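Local coordinates for protein putative mandelate racemase (Zymomonas mobilis, PDB 2OX4) that binds magnesium and probably acts as a lyase, perhaps a dehydratase, of the enolase superfamily, at residues Ala72-Leu77 / Ala97-Phe102; Glu148-Glu153 / Val165-Leu170; Glu200-Ala205 / Val210-Glu215; Gly292-Gly295 / Glu299-Lys302. All coordinates share one frame; numbering follows the deposited sequence.

Contact 1. Residues Ala72-Leu77 / Ala97-Phe102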
loop_
_atom_site.group_PDB
_atom_site.type_symbol
_atom_site.label_atom_id
_atom_site.label_comp_id
_atom_site.label_asym_id
_atom_site.label_seq_id
_atom_site.Cartn_x
_atom_site.Cartn_y
_atom_site.Cartn_z
ATOM N N ALA C 72 16.668 -33.038 -2.391
ATOM C CA ALA C 72 15.769 -33.832 -1.547
ATOM C C ALA C 72 16.212 -33.809 -0.091
ATOM O O ALA C 72 15.381 -33.745 0.814
ATOM C CB ALA C 72 15.686 -35.280 -2.044
ATOM N N ILE C 73 17.519 -33.887 0.140
ATOM C CA ILE C 73 18.003 -33.879 1.510
ATOM C C ILE C 73 17.747 -32.503 2.159
ATOM O O ILE C 73 17.319 -32.438 3.305
ATOM C CB ILE C 73 19.493 -34.282 1.616
ATOM C CG1 ILE C 73 19.690 -35.760 1.206
ATOM C CG2 ILE C 73 20.000 -34.051 3.053
ATOM C CD1 ILE C 73 21.155 -36.115 0.882
ATOM N N TRP C 74 17.997 -31.424 1.421
ATOM C CA TRP C 74 17.778 -30.070 1.939
ATOM C C TRP C 74 16.312 -29.947 2.326
ATOM O O TRP C 74 15.997 -29.478 3.408
ATOM C CB TRP C 74 18.121 -29.015 0.875
ATOM C CG TRP C 74 18.494 -27.644 1.435
ATOM C CD1 TRP C 74 19.763 -27.116 1.557
ATOM C CD2 TRP C 74 17.594 -26.632 1.909
ATOM N NE1 TRP C 74 19.702 -25.839 2.083
ATOM C CE2 TRP C 74 18.382 -25.517 2.302
ATOM C CE3 TRP C 74 16.197 -26.553 2.029
ATOM C CZ2 TRP C 74 17.816 -24.345 2.832
ATOM C CZ3 TRP C 74 15.628 -25.380 2.550
ATOM C CH2 TRP C 74 16.438 -24.296 2.948
ATOM N N GLU C 75 15.421 -30.404 1.450
ATOM C CA GLU C 75 13.988 -30.318 1.725
ATOM C C GLU C 75 13.573 -31.220 2.892
ATOM O O GLU C 75 12.703 -30.851 3.668
ATOM C CB GLU C 75 13.174 -30.617 0.457
ATOM C CG GLU C 75 11.632 -30.477 0.601
ATOM C CD GLU C 75 11.100 -29.028 0.535
ATOM O OE1 GLU C 75 11.890 -28.058 0.505
ATOM O OE2 GLU C 75 9.855 -28.860 0.517
ATOM N N LYS C 76 14.190 -32.396 3.007
ATOM C CA LYS C 76 13.966 -33.285 4.158
ATOM C C LYS C 76 14.361 -32.635 5.486
ATOM O O LYS C 76 13.578 -32.631 6.428
ATOM C CB LYS C 76 14.723 -34.605 3.958
ATOM C CG LYS C 76 14.569 -35.634 5.081
ATOM C CD LYS C 76 15.444 -36.857 4.780
ATOM C CE LYS C 76 15.487 -37.828 5.948
ATOM N NZ LYS C 76 16.261 -39.060 5.591
ATOM N N LEU C 77 15.567 -32.085 5.562
ATOM C CA LEU C 77 15.983 -31.321 6.747
ATOM C C LEU C 77 15.086 -30.117 7.039
ATOM O O LEU C 77 14.867 -29.776 8.202
ATOM C CB LEU C 77 17.454 -30.915 6.660
ATOM C CG LEU C 77 18.389 -32.140 6.659
ATOM C CD1 LEU C 77 19.853 -31.718 6.555
ATOM C CD2 LEU C 77 18.164 -33.024 7.933
ATOM N N ALA C 97 26.103 -26.988 6.762
ATOM C CA ALA C 97 27.390 -27.679 6.886
ATOM C C ALA C 97 27.350 -28.991 6.123
ATOM O O ALA C 97 28.278 -29.321 5.369
ATOM C CB ALA C 97 27.778 -27.885 8.353
ATOM N N PHE C 98 26.249 -29.717 6.275
ATOM C CA PHE C 98 26.038 -30.938 5.524
ATOM C C PHE C 98 26.016 -30.697 4.019
ATOM O O PHE C 98 26.668 -31.421 3.261
ATOM C CB PHE C 98 24.775 -31.657 6.018
ATOM C CG PHE C 98 24.999 -32.421 7.291
ATOM C CD1 PHE C 98 24.342 -32.070 8.457
ATOM C CD2 PHE C 98 25.906 -33.481 7.317
ATOM C CE1 PHE C 98 24.559 -32.793 9.632
ATOM C CE2 PHE C 98 26.126 -34.209 8.492
ATOM C CZ PHE C 98 25.460 -33.861 9.645
ATOM N N ASP C 99 25.308 -29.656 3.593
ATOM C CA ASP C 99 25.200 -29.346 2.167
ATOM C C ASP C 99 26.579 -29.106 1.532
ATOM O O ASP C 99 26.872 -29.633 0.462
ATOM C CB ASP C 99 24.235 -28.170 1.936
ATOM C CG ASP C 99 23.992 -27.907 0.467
ATOM O OD1 ASP C 99 23.130 -28.583 -0.139
ATOM O OD2 ASP C 99 24.681 -27.027 -0.068
ATOM N N ILE C 100 27.435 -28.353 2.228
ATOM C CA ILE C 100 28.796 -28.092 1.753
ATOM C C ILE C 100 29.558 -29.430 1.568
ATOM O O ILE C 100 30.180 -29.663 0.517
ATOM C CB ILE C 100 29.556 -27.120 2.704
ATOM C CG1 ILE C 100 28.908 -25.721 2.680
ATOM C CG2 ILE C 100 31.057 -27.007 2.298
ATOM C CD1 ILE C 100 29.318 -24.805 3.871
ATOM N N ALA C 101 29.471 -30.310 2.562
ATOM C CA ALA C 101 30.143 -31.622 2.495
ATOM C C ALA C 101 29.605 -32.498 1.345
ATOM O O ALA C 101 30.372 -33.215 0.683
ATOM C CB ALA C 101 30.017 -32.342 3.814
ATOM N N PHE C 102 28.298 -32.436 1.094
ATOM C CA PHE C 102 27.725 -33.165 -0.041
ATOM C C PHE C 102 28.287 -32.697 -1.383
ATOM O O PHE C 102 28.635 -33.530 -2.238
ATOM C CB PHE C 102 26.195 -33.056 -0.067
ATOM C CG PHE C 102 25.521 -33.535 1.188
ATOM C CD1 PHE C 102 24.316 -32.964 1.584
ATOM C CD2 PHE C 102 26.074 -34.554 1.965
ATOM C CE1 PHE C 102 23.674 -33.384 2.740
ATOM C CE2 PHE C 102 25.441 -34.980 3.142
ATOM C CZ PHE C 102 24.237 -34.401 3.526
#

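Contact 2. Residues Glu148-Glu153 / Val165-Leu170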
loop_
_atom_site.group_PDB
_atom_site.type_symbol
_atom_site.label_atom_id
_atom_site.label_comp_id
_atom_site.label_asym_id
_atom_site.label_seq_id
_atom_site.Cartn_x
_atom_site.Cartn_y
_atom_site.Cartn_z
ATOM N N GLU C 148 45.695 6.680 14.418
ATOM C CA GLU C 148 46.866 6.394 13.578
ATOM C C GLU C 148 47.036 4.901 13.377
ATOM O O GLU C 148 47.579 4.468 12.361
ATOM C CB GLU C 148 48.148 6.987 14.187
ATOM C CG GLU C 148 48.194 8.512 14.171
ATOM C CD GLU C 148 47.514 9.148 15.386
ATOM O OE1 GLU C 148 47.193 8.416 16.358
ATOM O OE2 GLU C 148 47.302 10.383 15.359
ATOM N N GLU C 149 46.567 4.115 14.345
ATOM C CA GLU C 149 46.626 2.667 14.246
ATOM C C GLU C 149 45.695 2.146 13.150
ATOM O O GLU C 149 46.014 1.173 12.471
ATOM C CB GLU C 149 46.301 2.013 15.586
ATOM C CG GLU C 149 47.078 2.614 16.753
ATOM C CD GLU C 149 46.784 1.917 18.061
ATOM O OE1 GLU C 149 47.699 1.268 18.603
ATOM O OE2 GLU C 149 45.638 2.007 18.545
ATOM N N TYR C 150 44.554 2.815 12.983
ATOM C CA TYR C 150 43.627 2.508 11.899
ATOM C C TYR C 150 44.245 2.801 10.524
ATOM O O TYR C 150 44.225 1.944 9.641
ATOM C CB TYR C 150 42.288 3.240 12.117
ATOM C CG TYR C 150 41.468 2.636 13.242
ATOM C CD1 TYR C 150 40.370 1.819 12.974
ATOM C CD2 TYR C 150 41.798 2.871 14.576
ATOM C CE1 TYR C 150 39.631 1.246 14.007
ATOM C CE2 TYR C 150 41.062 2.309 15.612
ATOM C CZ TYR C 150 39.971 1.505 15.317
ATOM O OH TYR C 150 39.257 0.949 16.345
ATOM N N ALA C 151 44.822 3.990 10.360
ATOM C CA ALA C 151 45.572 4.320 9.147
ATOM C C ALA C 151 46.716 3.328 8.871
ATOM O O ALA C 151 46.881 2.887 7.732
ATOM C CB ALA C 151 46.075 5.747 9.190
ATOM N N GLU C 152 47.459 2.958 9.918
ATOM C CA GLU C 152 48.604 2.027 9.825
ATOM C C GLU C 152 48.195 0.638 9.329
ATOM O O GLU C 152 48.853 0.072 8.457
ATOM C CB GLU C 152 49.276 1.856 11.199
ATOM C CG GLU C 152 50.338 2.886 11.563
ATOM C CD GLU C 152 50.684 2.868 13.062
ATOM O OE1 GLU C 152 51.043 3.938 13.607
ATOM O OE2 GLU C 152 50.595 1.789 13.692
ATOM N N GLU C 153 47.116 0.094 9.895
ATOM C CA GLU C 153 46.617 -1.222 9.498
ATOM C C GLU C 153 46.141 -1.206 8.045
ATOM O O GLU C 153 46.399 -2.163 7.300
ATOM C CB GLU C 153 45.496 -1.718 10.427
ATOM C CG GLU C 153 45.893 -1.970 11.890
ATOM C CD GLU C 153 47.277 -2.567 12.046
ATOM O OE1 GLU C 153 48.208 -1.835 12.464
ATOM O OE2 GLU C 153 47.428 -3.770 11.749
ATOM N N VAL C 165 39.424 -2.202 1.964
ATOM C CA VAL C 165 39.517 -2.620 3.354
ATOM C C VAL C 165 38.158 -2.479 4.040
ATOM O O VAL C 165 37.324 -1.671 3.615
ATOM C CB VAL C 165 40.552 -1.754 4.140
ATOM C CG1 VAL C 165 41.968 -1.931 3.560
ATOM C CG2 VAL C 165 40.144 -0.281 4.131
ATOM N N LYS C 166 37.951 -3.251 5.105
ATOM C CA LYS C 166 36.773 -3.064 5.949
ATOM C C LYS C 166 37.148 -2.865 7.408
ATOM O O LYS C 166 38.010 -3.557 7.939
ATOM C CB LYS C 166 35.802 -4.238 5.822
ATOM C CG LYS C 166 34.500 -4.053 6.635
ATOM C CD LYS C 166 33.494 -5.170 6.333
ATOM C CE LYS C 166 33.671 -6.378 7.241
ATOM N NZ LYS C 166 32.758 -7.477 6.765
ATOM N N VAL C 167 36.474 -1.925 8.058
ATOM C CA VAL C 167 36.800 -1.584 9.433
ATOM C C VAL C 167 35.521 -1.269 10.220
ATOM O O VAL C 167 34.582 -0.663 9.680
ATOM C CB VAL C 167 37.809 -0.416 9.469
ATOM C CG1 VAL C 167 37.260 0.825 8.757
ATOM C CG2 VAL C 167 38.263 -0.120 10.885
ATOM N N ASP C 168 35.484 -1.736 11.466
ATOM C CA ASP C 168 34.493 -1.299 12.453
ATOM C C ASP C 168 35.117 -0.163 13.253
ATOM O O ASP C 168 36.055 -0.386 14.029
ATOM C CB ASP C 168 34.115 -2.466 13.370
ATOM C CG ASP C 168 33.015 -2.109 14.382
ATOM O OD1 ASP C 168 32.741 -0.909 14.620
ATOM O OD2 ASP C 168 32.417 -3.051 14.939
ATOM N N VAL C 169 34.588 1.043 13.061
ATOM C CA VAL C 169 35.161 2.250 13.670
ATOM C C VAL C 169 34.432 2.727 14.941
ATOM O O VAL C 169 34.886 3.672 15.592
ATOM C CB VAL C 169 35.322 3.413 12.651
ATOM C CG1 VAL C 169 36.259 3.011 11.511
ATOM C CG2 VAL C 169 33.959 3.853 12.089
ATOM N N LEU C 170 33.310 2.079 15.285
ATOM C CA LEU C 170 32.516 2.484 16.462
ATOM C C LEU C 170 32.698 1.581 17.663
ATOM O O LEU C 170 32.446 2.008 18.795
ATOM C CB LEU C 170 31.011 2.620 16.115
ATOM C CG LEU C 170 30.628 3.683 15.079
ATOM C CD1 LEU C 170 29.159 3.543 14.624
ATOM C CD2 LEU C 170 30.903 5.099 15.558
HETATM O O HOH W 1 36.552 0.011 16.620
#

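Contact 3. Residues Glu200-Ala205 / Val210-Glu215. With MG (magnesium ion), chain O.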
loop_
_atom_site.group_PDB
_atom_site.type_symbol
_atom_site.label_atom_id
_atom_site.label_comp_id
_atom_site.label_asym_id
_atom_site.label_seq_id
_atom_site.Cartn_x
_atom_site.Cartn_y
_atom_site.Cartn_z
ATOM N N GLU C 200 38.411 9.110 8.416
ATOM C CA GLU C 200 39.234 10.179 7.840
ATOM C C GLU C 200 40.731 9.830 7.783
ATOM O O GLU C 200 41.389 10.061 6.756
ATOM C CB GLU C 200 39.035 11.475 8.628
ATOM C CG GLU C 200 39.656 12.694 7.978
ATOM C CD GLU C 200 39.066 13.984 8.496
ATOM O OE1 GLU C 200 38.839 14.895 7.672
ATOM O OE2 GLU C 200 38.825 14.084 9.722
ATOM N N ALA C 201 41.252 9.283 8.883
ATOM C CA ALA C 201 42.646 8.824 8.958
ATOM C C ALA C 201 42.967 7.793 7.875
ATOM O O ALA C 201 43.988 7.899 7.182
ATOM C CB ALA C 201 42.943 8.248 10.332
ATOM N N ILE C 202 42.094 6.797 7.746
ATOM C CA ILE C 202 42.261 5.755 6.741
ATOM C C ILE C 202 42.197 6.339 5.330
ATOM O O ILE C 202 43.074 6.058 4.517
ATOM C CB ILE C 202 41.234 4.614 6.906
ATOM C CG1 ILE C 202 41.500 3.823 8.195
ATOM C CG2 ILE C 202 41.288 3.674 5.718
ATOM C CD1 ILE C 202 40.274 3.015 8.710
ATOM N N ARG C 203 41.183 7.163 5.048
ATOM C CA ARG C 203 41.001 7.745 3.711
ATOM C C ARG C 203 42.178 8.640 3.298
ATOM O O ARG C 203 42.652 8.587 2.153
ATOM C CB ARG C 203 39.685 8.531 3.618
ATOM C CG ARG C 203 39.486 9.337 2.324
ATOM C CD ARG C 203 39.436 8.455 1.061
ATOM N NE ARG C 203 38.192 7.677 0.949
ATOM C CZ ARG C 203 38.100 6.462 0.409
ATOM N NH1 ARG C 203 39.179 5.851 -0.074
ATOM N NH2 ARG C 203 36.918 5.845 0.362
ATOM N N ASN C 204 42.628 9.470 4.229
ATOM C CA ASN C 204 43.851 10.257 4.028
ATOM C C ASN C 204 45.085 9.404 3.718
ATOM O O ASN C 204 45.908 9.784 2.875
ATOM C CB ASN C 204 44.121 11.137 5.256
ATOM C CG ASN C 204 43.187 12.341 5.335
ATOM O OD1 ASN C 204 42.541 12.714 4.354
ATOM N ND2 ASN C 204 43.146 12.976 6.508
ATOM N N ALA C 205 45.222 8.277 4.408
ATOM C CA ALA C 205 46.367 7.382 4.225
ATOM C C ALA C 205 46.329 6.615 2.898
ATOM O O ALA C 205 47.343 6.535 2.199
ATOM C CB ALA C 205 46.504 6.427 5.396
ATOM N N VAL C 210 41.433 3.260 -3.028
ATOM C CA VAL C 210 41.282 2.105 -2.156
ATOM C C VAL C 210 39.932 2.273 -1.470
ATOM O O VAL C 210 39.686 3.277 -0.817
ATOM C CB VAL C 210 42.434 2.027 -1.108
ATOM C CG1 VAL C 210 42.159 0.948 -0.069
ATOM C CG2 VAL C 210 43.793 1.782 -1.802
ATOM N N ASP C 211 39.042 1.307 -1.657
ATOM C CA ASP C 211 37.697 1.427 -1.110
ATOM C C ASP C 211 37.644 1.104 0.379
ATOM O O ASP C 211 38.409 0.281 0.880
ATOM C CB ASP C 211 36.724 0.572 -1.906
ATOM C CG ASP C 211 36.440 1.162 -3.271
ATOM O OD1 ASP C 211 36.054 2.357 -3.357
ATOM O OD2 ASP C 211 36.616 0.432 -4.260
ATOM N N ILE C 212 36.736 1.781 1.084
ATOM C CA ILE C 212 36.579 1.613 2.517
ATOM C C ILE C 212 35.135 1.176 2.775
ATOM O O ILE C 212 34.199 1.883 2.403
ATOM C CB ILE C 212 36.841 2.942 3.278
ATOM C CG1 ILE C 212 38.253 3.473 2.976
ATOM C CG2 ILE C 212 36.625 2.739 4.778
ATOM C CD1 ILE C 212 38.491 4.930 3.450
ATOM N N ILE C 213 34.990 0.018 3.400
ATOM C CA ILE C 213 33.708 -0.486 3.879
ATOM C C ILE C 213 33.638 -0.256 5.388
ATOM O O ILE C 213 34.588 -0.553 6.113
ATOM C CB ILE C 213 33.595 -1.999 3.578
ATOM C CG1 ILE C 213 33.677 -2.243 2.065
ATOM C CG2 ILE C 213 32.315 -2.590 4.212
ATOM C CD1 ILE C 213 34.219 -3.606 1.712
ATOM N N VAL C 214 32.522 0.294 5.857
ATOM C CA VAL C 214 32.324 0.506 7.283
ATOM C C VAL C 214 31.377 -0.547 7.874
ATOM O O VAL C 214 30.253 -0.718 7.397
ATOM C CB VAL C 214 31.848 1.957 7.569
ATOM C CG1 VAL C 214 31.432 2.114 9.042
ATOM C CG2 VAL C 214 32.978 2.968 7.209
ATOM N N GLU C 215 31.850 -1.242 8.905
ATOM C CA GLU C 215 31.166 -2.372 9.534
ATOM C C GLU C 215 30.645 -1.947 10.912
ATOM O O GLU C 215 31.438 -1.589 11.788
ATOM C CB GLU C 215 32.185 -3.523 9.651
ATOM C CG GLU C 215 31.976 -4.559 10.748
ATOM C CD GLU C 215 30.965 -5.617 10.370
ATOM O OE1 GLU C 215 31.371 -6.737 9.983
ATOM O OE2 GLU C 215 29.751 -5.346 10.472
HETATM MG MG MG O . 30.127 -8.531 9.498
HETATM O O HOH W 2 35.328 3.573 -0.830
HETATM O O HOH W 3 28.698 -7.597 10.907
HETATM O O HOH W 4 30.934 -9.693 11.392
HETATM O O HOH W 5 31.736 -9.552 8.626
#

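Contact 4. Residues Gly292-Gly295 / Glu299-Lys302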
loop_
_atom_site.group_PDB
_atom_site.type_symbol
_atom_site.label_atom_id
_atom_site.label_comp_id
_atom_site.label_asym_id
_atom_site.label_seq_id
_atom_site.Cartn_x
_atom_site.Cartn_y
_atom_site.Cartn_z
ATOM N N GLY C 292 27.995 -21.236 5.468
ATOM C CA GLY C 292 27.806 -22.087 6.644
ATOM C C GLY C 292 26.612 -21.777 7.539
ATOM O O GLY C 292 26.426 -22.439 8.572
ATOM N N THR C 293 25.805 -20.776 7.174
ATOM C CA THR C 293 24.541 -20.508 7.887
ATOM C C THR C 293 23.312 -20.284 6.982
ATOM O O THR C 293 22.175 -20.506 7.415
ATOM C CB THR C 293 24.625 -19.316 8.906
ATOM O OG1 THR C 293 24.790 -18.079 8.209
ATOM C CG2 THR C 293 25.759 -19.487 9.916
ATOM N N CYS C 294 23.533 -19.843 5.745
ATOM C CA CYS C 294 22.415 -19.466 4.869
ATOM C C CYS C 294 21.696 -20.676 4.266
ATOM O O CYS C 294 20.591 -20.544 3.760
ATOM C CB CYS C 294 22.898 -18.552 3.748
ATOM S SG CYS C 294 23.713 -19.429 2.397
ATOM N N GLY C 295 22.344 -21.840 4.306
ATOM C CA GLY C 295 21.788 -23.088 3.772
ATOM C C GLY C 295 22.717 -23.838 2.820
ATOM O O GLY C 295 22.267 -24.701 2.068
ATOM N N GLU C 299 21.496 -23.394 -1.149
ATOM C CA GLU C 299 20.672 -22.235 -0.812
ATOM C C GLU C 299 21.355 -20.915 -1.149
ATOM O O GLU C 299 20.692 -19.966 -1.568
ATOM C CB GLU C 299 20.253 -22.280 0.661
ATOM C CG GLU C 299 19.109 -21.317 1.019
ATOM C CD GLU C 299 17.740 -21.803 0.578
ATOM O OE1 GLU C 299 17.634 -22.842 -0.103
ATOM O OE2 GLU C 299 16.741 -21.137 0.936
ATOM N N PHE C 300 22.671 -20.840 -0.962
ATOM C CA PHE C 300 23.443 -19.650 -1.380
ATOM C C PHE C 300 23.114 -19.296 -2.827
ATOM O O PHE C 300 22.858 -18.136 -3.150
ATOM C CB PHE C 300 24.940 -19.923 -1.285
ATOM C CG PHE C 300 25.813 -18.741 -1.637
ATOM C CD1 PHE C 300 26.350 -17.940 -0.625
ATOM C CD2 PHE C 300 26.152 -18.459 -2.965
ATOM C CE1 PHE C 300 27.192 -16.870 -0.929
ATOM C CE2 PHE C 300 26.973 -17.361 -3.278
ATOM C CZ PHE C 300 27.495 -16.577 -2.260
ATOM N N LYS C 301 23.124 -20.304 -3.693
ATOM C CA LYS C 301 22.834 -20.104 -5.107
ATOM C C LYS C 301 21.433 -19.538 -5.309
ATOM O O LYS C 301 21.241 -18.583 -6.062
ATOM C CB LYS C 301 22.986 -21.417 -5.878
ATOM C CG LYS C 301 23.205 -21.239 -7.371
ATOM C CD LYS C 301 23.924 -22.437 -7.971
ATOM C CE LYS C 301 23.338 -22.813 -9.322
ATOM N NZ LYS C 301 23.430 -21.693 -10.299
ATOM N N LYS C 302 20.456 -20.132 -4.632
ATOM C CA LYS C 302 19.066 -19.657 -4.708
ATOM C C LYS C 302 18.910 -18.215 -4.224
ATOM O O LYS C 302 18.171 -17.422 -4.820
ATOM C CB LYS C 302 18.128 -20.605 -3.938
ATOM C CG LYS C 302 18.160 -22.057 -4.482
ATOM C CD LYS C 302 17.241 -23.027 -3.714
ATOM C CE LYS C 302 17.437 -24.467 -4.247
ATOM N NZ LYS C 302 16.574 -25.456 -3.531
#

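Contact 1. Residues Ala72-Leu77 / Ala97-Phe102
CD1 of Ile73 lies over one face of the Phe102 ring; on the opposite face Phe98 O, one helical turn back, stands 3.1 Å above the plane, over the ring centre. The edge of the Trp74 indole, near its plane, is met by OD1 of Asp99. These groups join helix 70-79 to helix 89-110 in the helical part of the N-terminal capping domain that members of the enolase superfamily place beside their barrel. The helices come nearest at Trp74 and Asp99, whose CA atoms are 7.5 Å apart, and the contact is made by side chains alone. Ile73 and Phe102 reach toward one another from opposite directions; the closest approach is CG2 of Ile73 to CE1 of Phe102, at 3.7 Å. In Ile73 the branch that makes this touch is the one anti to the backbone N, while CG1 carries CD1 over the ring.

The second pair is polar in character but not bonded to each other. The indole and the carboxylate are nearly perpendicular, their planes 85° apart, and each is hydrogen-bonded to the barrel domain: Trp74 NE1 reaches Gly295 O and Asp99 OD1 reaches Thr298 OG1. Leu62 of helix 48-62 packs on Ile73, and Arg272 forms a cation-pi contact with Trp74. Between the two helices themselves, CD1 of Trp74 stops 4.0 Å from OD1 of Asp99.

Contact 2. Residues Glu148-Glu153 / Val165-Leu170
A single water joins the end of Tyr150 to the backbone just beyond the strand: it donates to Tyr150 OH at 2.9 Å and to Asp168 O at 2.7 Å. The phenol and the carbonyl are too far apart for a direct bond, with OH of Tyr150 4.2 Å from O of Asp168, so the water spans a polar gap in an otherwise apolar contact. Tyr150 OH is also hydrogen-bonded to Lys144 O, which gives the buried hydroxyl a second partner.

Next to this bridge, Val167 meets the tyrosine ring at its edge and in its plane. The methyl CG2 does the touching, 3.5 Å from CD1 of Tyr150, and lies almost as near CE1. A chi1 of 58° sets CG2 anti to the backbone N of Val167, and it is this methyl that is thereby turned to the ring edge.

Past the strand the chain is held in an Asx turn, in which Leu170 N donates to Asp168 OD1 at 3.1 Å. The other oxygen, Asp168 OD2, takes a hydrogen bond from His217 ND1, and the aspartate packs against the metal ligand Glu215.

Helix 147-159 and strand 164-167 belong to a beta-alpha-beta unit that starts with strand 126-131. Ile202 of the following helix 189-206 packs on both Tyr150 and Val167, while strand 211-215 runs parallel to strand 164-167 as its neighbour in the barrel sheet.

Contact 3. Residues Glu200-Ala205 / Val210-Glu215
Van der Waals packing centres on CD1 of Ile212, set over the guanidinium of Arg203. The methyl sits above the centre of one face of that flat group, with CD1 of Ile212 3.4 Å from CZ of Arg203. The arginine chain folds back to allow this, bent at both chi2 (62°) and chi3 (72°). The same methyl makes an apolar contact with Ile202, whose CG2 lies 3.8 Å from CD1 of Ile212, so the isoleucine end is wedged between two consecutive helix residues.

Hydrogen bonds leave from the edges of the guanidinium. Arg203 NH1 donates to Val210 O at 2.7 Å, nearly in the guanidinium plane and close to the line of the carbonyl, with an N-H...O angle of 153°. Arg203 NH2 reaches a water at 3.0 Å, which also accepts from Ile212 N and donates to Asp211 OD1. Further bonds to Gly207 O from NH1 and to Phe235 O from NH2 help fix the rotation of the group, which thereby ties the end of helix 189-206 to the start of strand 211-215. Asp211 OD2 forms a salt bridge with Arg127.

Metal coordination occupies the other end of the strand. OE1 of Glu215 binds the magnesium ion at 2.2 Å; OE2 of Glu215 accepts a short hydrogen bond, 2.5 Å, from a metal-bound water. Glu241, Glu267 and two more waters complete the six ligands. The helix packed on the following strand is typical of the (beta/alpha)7beta barrel, and a metal-binding carboxylate at the strand's C-terminal end of the enolase-superfamily active site.

Contact 4. Residues Gly292-Gly295 / Glu299-Lys302
The CG methylene of Glu299 packs on Cys294 O at 3.2 Å, and CB of Glu299 lies 3.4 Å from Gly295 O. The backbone brings Gly295 and Glu299 close, their CA atoms 4.8 Å apart, as the chain passes from the short, weakly bonded helix 291-294 into helix 296-309, a helix of the barrel domain that stands between strands 286-287 and 313-314 in the chain. Gly295, with no side chain and a positive phi (129°), lies directly against CB of Glu299.

The sulfur contact is apolar. SG of Cys294 rests 3.9 Å from CB of Phe300 and 3.8 Å from Phe300 N, near the plane of the phenylalanine ring and at its edge. With chi1 at 79°, SG is placed between the backbone N and the carbonyl carbon of its own residue, on the side facing helix 296-309. Pro289 packs on both Cys294 and Phe300.

The charged groups find their partners outside the two segments. Although CB of Glu299 heads toward the glycine, the chain bends at chi2 and leads the carboxylate away, where OE2 forms a salt bridge with Arg272 NE. Lys302 pairs with Glu71 of the same chain, Lys301 with Glu71 of the second subunit.

Between the two segments the contact is therefore van der Waals in kind, and the buried carboxylate of Glu299 has a positive partner that probably favours its charged form.

In the fold
Along the chain the four contacts come in series and form two clusters on opposite sides of the chain's centre. Contact 1 belongs to the N-terminal capping domain and contact 4 to the barrel domain, yet their centres lie 10 Å apart and they touch, so together they form part of the interface between domains; both also reach the second subunit. Contacts 2 and 3, with centres 7 Å apart, share one sheet through the parallel strands 164-167 and 211-215 and pack successive barrel helices against it. About 30 Å separates the centres of contacts 3 and 4, and the magnesium ion lies between the centres of the two clusters, bound from contact 3 by Glu215.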